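Local coordinates for protein cytosolic phospholipase A2 delta (Homo sapiens, PDB 5IZ5) that hydrolyses glycerophospholipids at the sn-2 position in a calcium-dependent manner, with a preference for linoleic acid, releasing a free fatty acid and a lysophospholipid, at residues B[759-764]-B[786-791]. The protein carries 3 engineered substitutions. Residues are numbered along the deposited sequence; the frame is centred on the assembly and turned at random.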
loop_
_atom_site.group_PDB
_atom_site.type_symbol
_atom_site.label_atom_id
_atom_site.label_comp_id
_atom_site.label_asym_id
_atom_site.label_seq_id
_atom_site.Cartn_x
_atom_site.Cartn_y
_atom_site.Cartn_z
ATOM N N GLY B 759 -22.181 25.477 23.504
ATOM C CA GLY B 759 -22.441 25.508 22.063
ATOM C C GLY B 759 -21.591 26.504 21.301
ATOM O O GLY B 759 -21.853 26.778 20.129
ATOM N N GLN B 760 -20.566 27.036 21.958
ATOM C CA GLN B 760 -19.627 27.947 21.322
ATOM C C GLN B 760 -18.394 27.147 20.904
ATOM O O GLN B 760 -17.383 27.124 21.608
ATOM C CB GLN B 760 -19.246 29.068 22.293
ATOM C CG GLN B 760 -20.419 29.941 22.719
ATOM C CD GLN B 760 -20.459 31.274 21.994
ATOM O OE1 GLN B 760 -20.585 31.326 20.768
ATOM N NE2 GLN B 760 -20.363 32.364 22.750
ATOM N N VAL B 761 -18.496 26.487 19.753
ATOM C CA VAL B 761 -17.431 25.626 19.249
ATOM C C VAL B 761 -16.586 26.421 18.265
ATOM O O VAL B 761 -17.066 26.833 17.208
ATOM C CB VAL B 761 -17.987 24.358 18.563
ATOM C CG1 VAL B 761 -16.866 23.360 18.285
ATOM C CG2 VAL B 761 -19.056 23.709 19.431
ATOM N N ASP B 762 -15.322 26.624 18.621
ATOM C CA ASP B 762 -14.424 27.449 17.829
ATOM C C ASP B 762 -13.898 26.677 16.610
ATOM O O ASP B 762 -12.820 26.089 16.655
ATOM C CB ASP B 762 -13.270 27.949 18.716
ATOM C CG ASP B 762 -12.439 29.028 18.048
ATOM O OD1 ASP B 762 -12.842 29.507 16.964
ATOM O OD2 ASP B 762 -11.379 29.392 18.605
ATOM N N LEU B 763 -14.663 26.704 15.520
ATOM C CA LEU B 763 -14.299 26.006 14.284
ATOM C C LEU B 763 -13.683 26.899 13.201
ATOM O O LEU B 763 -13.175 26.375 12.209
ATOM C CB LEU B 763 -15.532 25.317 13.684
ATOM C CG LEU B 763 -16.259 24.250 14.505
ATOM C CD1 LEU B 763 -17.423 23.703 13.695
ATOM C CD2 LEU B 763 -15.333 23.117 14.921
ATOM N N THR B 764 -13.733 28.223 13.365
ATOM C CA THR B 764 -13.425 29.139 12.235
ATOM C C THR B 764 -12.401 30.278 12.375
ATOM O O THR B 764 -11.724 30.605 11.399
ATOM C CB THR B 764 -14.724 29.775 11.698
ATOM O OG1 THR B 764 -15.491 30.301 12.789
ATOM C CG2 THR B 764 -15.554 28.750 10.944
ATOM N N LEU B 786 -16.709 16.924 20.635
ATOM C CA LEU B 786 -17.327 15.616 20.800
ATOM C C LEU B 786 -18.853 15.722 20.870
ATOM O O LEU B 786 -19.560 15.023 20.147
ATOM C CB LEU B 786 -16.806 14.948 22.069
ATOM C CG LEU B 786 -17.381 13.555 22.343
ATOM C CD1 LEU B 786 -16.557 12.494 21.634
ATOM C CD2 LEU B 786 -17.445 13.282 23.835
ATOM N N ARG B 787 -19.349 16.598 21.742
ATOM C CA ARG B 787 -20.795 16.741 21.943
ATOM C C ARG B 787 -21.482 17.315 20.708
ATOM O O ARG B 787 -22.592 16.910 20.373
ATOM C CB ARG B 787 -21.116 17.589 23.178
ATOM C CG ARG B 787 -20.747 16.951 24.508
ATOM C CD ARG B 787 -21.595 17.474 25.659
ATOM N NE ARG B 787 -21.162 16.934 26.948
ATOM C CZ ARG B 787 -20.347 17.539 27.815
ATOM N NH1 ARG B 787 -19.831 18.742 27.572
ATOM N NH2 ARG B 787 -20.035 16.922 28.951
ATOM N N LEU B 788 -20.815 18.237 20.021
ATOM C CA LEU B 788 -21.308 18.729 18.739
ATOM C C LEU B 788 -21.511 17.581 17.758
ATOM O O LEU B 788 -22.552 17.482 17.110
ATOM C CB LEU B 788 -20.331 19.740 18.130
ATOM C CG LEU B 788 -20.587 20.128 16.670
ATOM C CD1 LEU B 788 -21.959 20.768 16.512
ATOM C CD2 LEU B 788 -19.506 21.063 16.164
ATOM N N SER B 789 -20.494 16.733 17.633
ATOM C CA SER B 789 -20.524 15.612 16.699
ATOM C C SER B 789 -21.649 14.651 17.056
ATOM O O SER B 789 -22.414 14.230 16.195
ATOM C CB SER B 789 -19.177 14.875 16.706
ATOM O OG SER B 789 -18.106 15.756 16.424
ATOM N N ASP B 790 -21.722 14.304 18.335
ATOM C CA ASP B 790 -22.790 13.469 18.871
ATOM C C ASP B 790 -24.165 14.054 18.532
ATOM O O ASP B 790 -25.037 13.363 18.004
ATOM C CB ASP B 790 -22.613 13.350 20.388
ATOM C CG ASP B 790 -23.688 12.515 21.051
ATOM O OD1 ASP B 790 -24.354 11.711 20.370
ATOM O OD2 ASP B 790 -23.856 12.659 22.275
ATOM N N TYR B 791 -24.333 15.338 18.824
ATOM C CA TYR B 791 -25.588 16.033 18.566
ATOM C C TYR B 791 -25.975 16.000 17.088
ATOM O O TYR B 791 -27.111 15.663 16.752
ATOM C CB TYR B 791 -25.493 17.479 19.049
ATOM C CG TYR B 791 -26.680 18.318 18.664
ATOM C CD1 TYR B 791 -27.780 18.436 19.508
ATOM C CD2 TYR B 791 -26.701 18.996 17.456
ATOM C CE1 TYR B 791 -28.872 19.209 19.152
ATOM C CE2 TYR B 791 -27.782 19.766 17.094
ATOM C CZ TYR B 791 -28.867 19.871 17.943
ATOM O OH TYR B 791 -29.949 20.642 17.582
#
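Val761 and Leu763 meet Leu788 where an inverse gamma turn, centred on Asp762, packs against helix 779-794 in the phospholipase catalytic domain. The evidence for the turn is the backbone of Asp762 (phi -79°, psi 86°) and a weak bond from Leu763 N to Val761 O at 2.9 Å. The chain kinks at Asp762, and the CB atoms of both Val761 and Leu763 point toward the helix.

The contact across the two segments is wholly apolar, with no hydrogen bond between them. Leu788 CD2 lies 4.1 Å from Val761 CG1, the two side chains meeting at a slant. Leu763 instead comes tip to tip, its CD1 4.2 Å from the same Leu788 methyl. The CB of Leu788 faces the loop, and CG, anti to the backbone N (chi1 169°), extends the side chain so that CD2 meets both loop side chains.

Polar interactions lie around this patch. Gln760 O receives a weak hydrogen bond from Arg784 NH1, a second link between loop and helix, while Gly759 O accepts one from Asn738 ND2. Farther round the helix, Ser789 OG hydrogen-bonds Ser341 OG of helix 335-351, which begins at Gly335, a residue that binds substrate together with Gly334. At the apolar junction, Val761 CG1 and Leu763 CD1 stand 4.6 Å apart, both bordering Leu788 CD2.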